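Local coordinates for signal recognition particle receptor FtsY (Sulfolobus acidocaldarius, PDB 5L3S), which acts as the docking receptor of the signal recognition particle and belongs to the SRP54-type family of P-loop GTPases, at residues 116-121 and 186-191; 135-140 and 170-175. All coordinates share one frame; numbering follows the deposited sequence.

Contact 1: 116-121 and 186-191; sequences TTIAKV and VVLIDT. With GNP (phosphoaminophosphonic acid-guanylate ester), chain R.
I118 drops from helix 114-127 onto strand 186-191 and meets L188 and D190 along the strand. At the level of the short segments, helix and strand run nearly antiparallel (169°), their axes 9.3 Å apart. From CB of I118, which points at the strand, the side chain divides. The CG2 branch, anti to the backbone N, lies beside L188: I118 CG2 is 4.2 Å from L188 CD1, and the two side chains lie alongside, pointing opposite ways. The CG1 branch takes the position anti to the carbonyl carbon (chi1 -81°) and stays extended beyond it (chi2 172°), carrying its tip two residues further along the strand. There I118 CD1 presses on the backbone of D190, 3.4 Å from D190 CA, and also meets D190 CB and the OD1 side of its carboxylate. A helical turn further on, V121 CG1 adds a second hydrophobic neighbour for L188 CD1 at 3.9 Å. F106 of strand 102-107 also touches I118.

The polar ends face other partners. D190 OD2 is hydrogen-bonded to T115 OG1, and the D190 side chain lies about 4 Å from a bound magnesium ion. T116 grips one phosphate oxygen of GNP twice, through T116 N to GNP O1A at 2.7 Å and T116 OG1 to GNP O1A at 2.7 Å. K120 NZ makes a weak bond to GNP O6 at 3.2 Å and is also bonded to the carbonyls of G276 and D281. This is the helix following the P-loop packed on the strand that leads into the DTAGR motif. I118, V121 and L188 join the two by apolar packing, while T116 and K120, pointing elsewhere, hold GNP; with D190 on the magnesium side, the packing would help fix helix and D190 relative to each other.

Contact 2: 135-140 and 170-175; sequences AASDTF and SVAFDA
The A136-S137 peptide is the flat group that V171 meets: V171 CG1, anti to its own backbone N (chi1 179°), lies over one face of it, 3.8 Å from A136 C and 3.6 Å from A136 O. That carbonyl also accepts a hydrogen bond from Q145 NE2. D138, whose CB points away from the helix, has its OD1 approached by F140 N at 2.9 Å, nearly in line with the C-O bond. This closes an Asx turn, and R141 N is bonded to the same oxygen; D138 also touches GNP. On the far side of the helix the F173 ring has D174 OD1 at its edge, in plane, while D174 OD2 forms a salt bridge with K163.

Helix 168-181 is the helix of a beta-alpha-beta crossover from edge strand 158-160 to strand 186-191, and it packs on strand 132-137, which lies between those two in the parallel part of the sheet. The strand and helix segments run nearly antiparallel (170°), their axes only 7.4 Å apart, a closeness that goes with small side chains. A135 CB meets A175 CB directly at 3.6 Å. Further along, where A136 centres an inverse gamma turn, S137 OG sits 3.6 Å from V171 CB and also touches A172 CB. Its nearness to A172 N is packing, at a poor angle for bonding; S137 OG is instead hydrogen-bonded to the carbonyl of P168, close to the helix start. Beyond the turn, T139 and V171 meet through their methyl tips, T139 CG2 being 4.0 Å from V171 CG2. I189 of strand 186-191 reaches A135, S137 and A172 from beside them.

Overall arrangement
Contacts 1 and 2 lie about 12 Å apart, centre to centre, in the P-loop GTPase domain and are joined through its sheet, where strands 132-137 and 186-191 are parallel neighbours. A135 probably hydrogen-bonds both L188 and D190 across the two. Along the chain the order is helix 114-127, strand 132-137, helix 168-181, strand 186-191, placing contact 2 between the halves of contact 1. L188 faces helix 114-127 and I189 points away toward helix 168-181, so the two helices pack on opposite faces of the sheet. Contact 1 supplies T116 and K120 to the GNP pocket, and contact 2 supplies D138.

Contact 1: 116-121 and 186-191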
loop_
_atom_site.group_PDB
_atom_site.type_symbol
_atom_site.label_atom_id
_atom_site.label_comp_id
_atom_site.label_asym_id
_atom_site.label_seq_id
_atom_site.Cartn_x
_atom_site.Cartn_y
_atom_site.Cartn_z
ATOM N N THR B 116 -12.613 -4.704 4.719
ATOM C CA THR B 116 -12.960 -3.679 5.703
ATOM C C THR B 116 -13.800 -2.543 5.079
ATOM O O THR B 116 -14.710 -2.009 5.714
ATOM C CB THR B 116 -11.673 -3.111 6.354
ATOM O OG1 THR B 116 -10.879 -4.209 6.847
ATOM C CG2 THR B 116 -12.015 -2.174 7.514
ATOM N N THR B 117 -13.499 -2.190 3.832
ATOM C CA THR B 117 -14.247 -1.134 3.140
ATOM C C THR B 117 -15.692 -1.574 2.892
ATOM O O THR B 117 -16.631 -0.784 2.980
ATOM C CB THR B 117 -13.552 -0.742 1.814
ATOM O OG1 THR B 117 -12.236 -0.239 2.105
ATOM C CG2 THR B 117 -14.363 0.350 1.072
ATOM N N ILE B 118 -15.881 -2.857 2.613
ATOM C CA ILE B 118 -17.232 -3.383 2.462
ATOM C C ILE B 118 -18.057 -3.185 3.735
ATOM O O ILE B 118 -19.210 -2.747 3.680
ATOM C CB ILE B 118 -17.202 -4.850 2.018
ATOM C CG1 ILE B 118 -16.971 -4.897 0.513
ATOM C CG2 ILE B 118 -18.510 -5.552 2.370
ATOM C CD1 ILE B 118 -16.741 -6.280 0.004
ATOM N N ALA B 119 -17.442 -3.444 4.882
ATOM C CA ALA B 119 -18.098 -3.210 6.165
ATOM C C ALA B 119 -18.492 -1.739 6.370
ATOM O O ALA B 119 -19.572 -1.440 6.882
ATOM C CB ALA B 119 -17.200 -3.695 7.302
ATOM N N LYS B 120 -17.611 -0.818 5.987
ATOM C CA LYS B 120 -17.923 0.601 6.093
ATOM C C LYS B 120 -19.070 0.977 5.160
ATOM O O LYS B 120 -19.915 1.807 5.505
ATOM C CB LYS B 120 -16.695 1.455 5.722
ATOM C CG LYS B 120 -15.465 1.222 6.596
ATOM C CD LYS B 120 -14.310 2.090 6.104
ATOM C CE LYS B 120 -13.026 1.812 6.884
ATOM N NZ LYS B 120 -11.944 2.772 6.472
ATOM N N VAL B 121 -19.074 0.385 3.967
ATOM C CA VAL B 121 -20.122 0.659 2.995
ATOM C C VAL B 121 -21.459 0.136 3.509
ATOM O O VAL B 121 -22.481 0.817 3.415
ATOM C CB VAL B 121 -19.778 0.086 1.597
ATOM C CG1 VAL B 121 -20.975 0.230 0.644
ATOM C CG2 VAL B 121 -18.565 0.821 1.006
ATOM N N VAL B 186 -29.434 -3.989 -1.694
ATOM C CA VAL B 186 -28.064 -4.023 -2.173
ATOM C C VAL B 186 -27.362 -5.350 -1.869
ATOM O O VAL B 186 -27.495 -5.891 -0.775
ATOM C CB VAL B 186 -27.249 -2.881 -1.532
ATOM C CG1 VAL B 186 -25.781 -2.976 -1.926
ATOM C CG2 VAL B 186 -27.846 -1.514 -1.896
ATOM N N VAL B 187 -26.602 -5.857 -2.840
ATOM C CA VAL B 187 -25.634 -6.918 -2.584
ATOM C C VAL B 187 -24.205 -6.387 -2.761
ATOM O O VAL B 187 -23.900 -5.754 -3.774
ATOM C CB VAL B 187 -25.835 -8.106 -3.537
ATOM C CG1 VAL B 187 -24.682 -9.141 -3.378
ATOM C CG2 VAL B 187 -27.183 -8.737 -3.297
ATOM N N LEU B 188 -23.339 -6.654 -1.780
ATOM C CA LEU B 188 -21.927 -6.260 -1.851
ATOM C C LEU B 188 -21.081 -7.507 -1.954
ATOM O O LEU B 188 -21.130 -8.344 -1.069
ATOM C CB LEU B 188 -21.518 -5.489 -0.588
ATOM C CG LEU B 188 -22.385 -4.268 -0.306
ATOM C CD1 LEU B 188 -21.929 -3.578 0.958
ATOM C CD2 LEU B 188 -22.293 -3.329 -1.478
ATOM N N ILE B 189 -20.292 -7.616 -3.021
ATOM C CA ILE B 189 -19.481 -8.799 -3.265
ATOM C C ILE B 189 -18.018 -8.569 -2.889
ATOM O O ILE B 189 -17.357 -7.706 -3.462
ATOM C CB ILE B 189 -19.585 -9.225 -4.745
ATOM C CG1 ILE B 189 -21.070 -9.464 -5.097
ATOM C CG2 ILE B 189 -18.744 -10.479 -4.998
ATOM C CD1 ILE B 189 -21.354 -9.650 -6.580
ATOM N N ASP B 190 -17.532 -9.324 -1.906
ATOM C CA ASP B 190 -16.111 -9.280 -1.543
ATOM C C ASP B 190 -15.378 -10.243 -2.455
ATOM O O ASP B 190 -15.919 -11.290 -2.804
ATOM C CB ASP B 190 -15.925 -9.690 -0.069
ATOM C CG ASP B 190 -14.572 -9.225 0.522
ATOM O OD1 ASP B 190 -13.816 -8.519 -0.178
ATOM O OD2 ASP B 190 -14.294 -9.552 1.696
ATOM N N THR B 191 -14.143 -9.913 -2.837
ATOM C CA THR B 191 -13.351 -10.818 -3.658
ATOM C C THR B 191 -11.951 -10.926 -3.079
ATOM O O THR B 191 -11.493 -10.029 -2.357
ATOM C CB THR B 191 -13.246 -10.346 -5.152
ATOM O OG1 THR B 191 -12.485 -9.131 -5.236
ATOM C CG2 THR B 191 -14.615 -10.135 -5.771
HETATM P PG GNP R . -7.135 -9.262 1.271
HETATM O O1G GNP R . -8.550 -9.789 1.228
HETATM O O2G GNP R . -6.169 -10.245 1.919
HETATM O O3G GNP R . -6.548 -8.934 -0.085
HETATM N N3B GNP R . -7.116 -7.925 2.149
HETATM P PB GNP R . -8.224 -6.754 1.935
HETATM O O1B GNP R . -9.568 -7.333 1.974
HETATM O O2B GNP R . -7.922 -6.039 0.686
HETATM O O3A GNP R . -8.030 -5.818 3.108
HETATM P PA GNP R . -8.574 -5.908 4.541
HETATM O O1A GNP R . -9.985 -5.406 4.602
HETATM O O2A GNP R . -8.313 -7.257 5.132
HETATM O "O5'" GNP R . -7.772 -4.819 5.336
HETATM C "C5'" GNP R . -6.332 -4.925 5.578
HETATM C "C4'" GNP R . -5.980 -4.100 6.803
HETATM O "O4'" GNP R . -6.080 -2.659 6.504
HETATM C "C3'" GNP R . -6.893 -4.334 7.991
HETATM O "O3'" GNP R . -6.125 -4.226 9.177
HETATM C "C2'" GNP R . -7.887 -3.162 7.905
HETATM O "O2'" GNP R . -8.420 -2.843 9.178
HETATM C "C1'" GNP R . -6.895 -2.065 7.485
HETATM N N9 GNP R . -7.558 -0.915 6.873
HETATM C C8 GNP R . -8.475 -0.897 5.857
HETATM N N7 GNP R . -8.868 0.319 5.519
HETATM C C5 GNP R . -8.144 1.139 6.380
HETATM C C6 GNP R . -8.139 2.546 6.500
HETATM O O6 GNP R . -8.824 3.338 5.838
HETATM N N1 GNP R . -7.276 2.989 7.507
HETATM C C2 GNP R . -6.489 2.149 8.279
HETATM N N2 GNP R . -5.706 2.705 9.202
HETATM N N3 GNP R . -6.492 0.826 8.169
HETATM C C4 GNP R . -7.340 0.397 7.213
#

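Contact 2: 135-140 and 170-175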
loop_
_atom_site.group_PDB
_atom_site.type_symbol
_atom_site.label_atom_id
_atom_site.label_comp_id
_atom_site.label_asym_id
_atom_site.label_seq_id
_atom_site.Cartn_x
_atom_site.Cartn_y
_atom_site.Cartn_z
ATOM N N ALA B 135 -21.889 -10.949 -0.062
ATOM C CA ALA B 135 -21.421 -12.202 -0.636
ATOM C C ALA B 135 -19.952 -12.404 -0.254
ATOM O O ALA B 135 -19.088 -11.592 -0.617
ATOM C CB ALA B 135 -21.561 -12.166 -2.141
ATOM N N ALA B 136 -19.674 -13.487 0.464
ATOM C CA ALA B 136 -18.307 -13.840 0.859
ATOM C C ALA B 136 -17.590 -14.548 -0.280
ATOM O O ALA B 136 -17.307 -15.743 -0.205
ATOM C CB ALA B 136 -18.328 -14.709 2.109
ATOM N N SER B 137 -17.283 -13.808 -1.339
ATOM C CA SER B 137 -16.718 -14.412 -2.547
ATOM C C SER B 137 -15.175 -14.469 -2.597
ATOM O O SER B 137 -14.612 -14.780 -3.638
ATOM C CB SER B 137 -17.287 -13.746 -3.806
ATOM O OG SER B 137 -18.613 -14.199 -4.066
ATOM N N ASP B 138 -14.506 -14.157 -1.484
ATOM C CA ASP B 138 -13.109 -14.586 -1.289
ATOM C C ASP B 138 -13.149 -15.965 -0.659
ATOM O O ASP B 138 -13.338 -16.096 0.550
ATOM C CB ASP B 138 -12.348 -13.642 -0.360
ATOM C CG ASP B 138 -10.898 -14.088 -0.100
ATOM O OD1 ASP B 138 -10.501 -15.213 -0.476
ATOM O OD2 ASP B 138 -10.151 -13.293 0.510
ATOM N N THR B 139 -12.968 -16.990 -1.477
ATOM C CA THR B 139 -13.043 -18.361 -0.991
ATOM C C THR B 139 -11.639 -18.955 -0.886
ATOM O O THR B 139 -11.467 -20.163 -0.713
ATOM C CB THR B 139 -13.882 -19.242 -1.936
ATOM O OG1 THR B 139 -13.285 -19.233 -3.236
ATOM C CG2 THR B 139 -15.316 -18.698 -2.058
ATOM N N PHE B 140 -10.631 -18.109 -0.991
ATOM C CA PHE B 140 -9.249 -18.603 -1.007
ATOM C C PHE B 140 -8.466 -18.332 0.272
ATOM O O PHE B 140 -7.836 -19.233 0.835
ATOM C CB PHE B 140 -8.467 -18.032 -2.195
ATOM C CG PHE B 140 -6.971 -18.244 -2.096
ATOM C CD1 PHE B 140 -6.394 -19.419 -2.548
ATOM C CD2 PHE B 140 -6.147 -17.274 -1.533
ATOM C CE1 PHE B 140 -5.018 -19.631 -2.439
ATOM C CE2 PHE B 140 -4.780 -17.479 -1.418
ATOM C CZ PHE B 140 -4.216 -18.653 -1.882
ATOM N N SER B 170 -20.142 -19.015 -7.610
ATOM C CA SER B 170 -21.277 -19.730 -7.056
ATOM C C SER B 170 -21.768 -18.988 -5.812
ATOM O O SER B 170 -22.975 -18.851 -5.608
ATOM C CB SER B 170 -20.883 -21.168 -6.705
ATOM O OG SER B 170 -21.872 -21.776 -5.891
ATOM N N VAL B 171 -20.834 -18.502 -4.993
ATOM C CA VAL B 171 -21.212 -17.727 -3.807
ATOM C C VAL B 171 -21.985 -16.460 -4.206
ATOM O O VAL B 171 -23.035 -16.157 -3.636
ATOM C CB VAL B 171 -20.000 -17.348 -2.926
ATOM C CG1 VAL B 171 -20.462 -16.525 -1.716
ATOM C CG2 VAL B 171 -19.252 -18.599 -2.453
ATOM N N ALA B 172 -21.474 -15.734 -5.199
ATOM C CA ALA B 172 -22.133 -14.512 -5.678
ATOM C C ALA B 172 -23.504 -14.786 -6.280
ATOM O O ALA B 172 -24.469 -14.055 -6.022
ATOM C CB ALA B 172 -21.231 -13.763 -6.684
ATOM N N PHE B 173 -23.588 -15.831 -7.096
ATOM C CA PHE B 173 -24.850 -16.257 -7.673
ATOM C C PHE B 173 -25.906 -16.528 -6.590
ATOM O O PHE B 173 -27.042 -16.058 -6.702
ATOM C CB PHE B 173 -24.645 -17.490 -8.560
ATOM C CG PHE B 173 -25.889 -17.945 -9.269
ATOM C CD1 PHE B 173 -26.213 -17.443 -10.519
ATOM C CD2 PHE B 173 -26.727 -18.883 -8.693
ATOM C CE1 PHE B 173 -27.370 -17.865 -11.181
ATOM C CE2 PHE B 173 -27.885 -19.307 -9.345
ATOM C CZ PHE B 173 -28.203 -18.796 -10.591
ATOM N N ASP B 174 -25.523 -17.265 -5.545
ATOM C CA ASP B 174 -26.432 -17.601 -4.449
ATOM C C ASP B 174 -26.860 -16.360 -3.678
ATOM O O ASP B 174 -28.007 -16.239 -3.277
ATOM C CB ASP B 174 -25.764 -18.574 -3.474
ATOM C CG ASP B 174 -25.719 -19.996 -3.995
ATOM O OD1 ASP B 174 -26.124 -20.234 -5.156
ATOM O OD2 ASP B 174 -25.273 -20.875 -3.230
ATOM N N ALA B 175 -25.913 -15.454 -3.456
ATOM C CA ALA B 175 -26.186 -14.203 -2.760
ATOM C C ALA B 175 -27.203 -13.347 -3.514
ATOM O O ALA B 175 -28.143 -12.828 -2.932
ATOM C CB ALA B 175 -24.889 -13.421 -2.574
#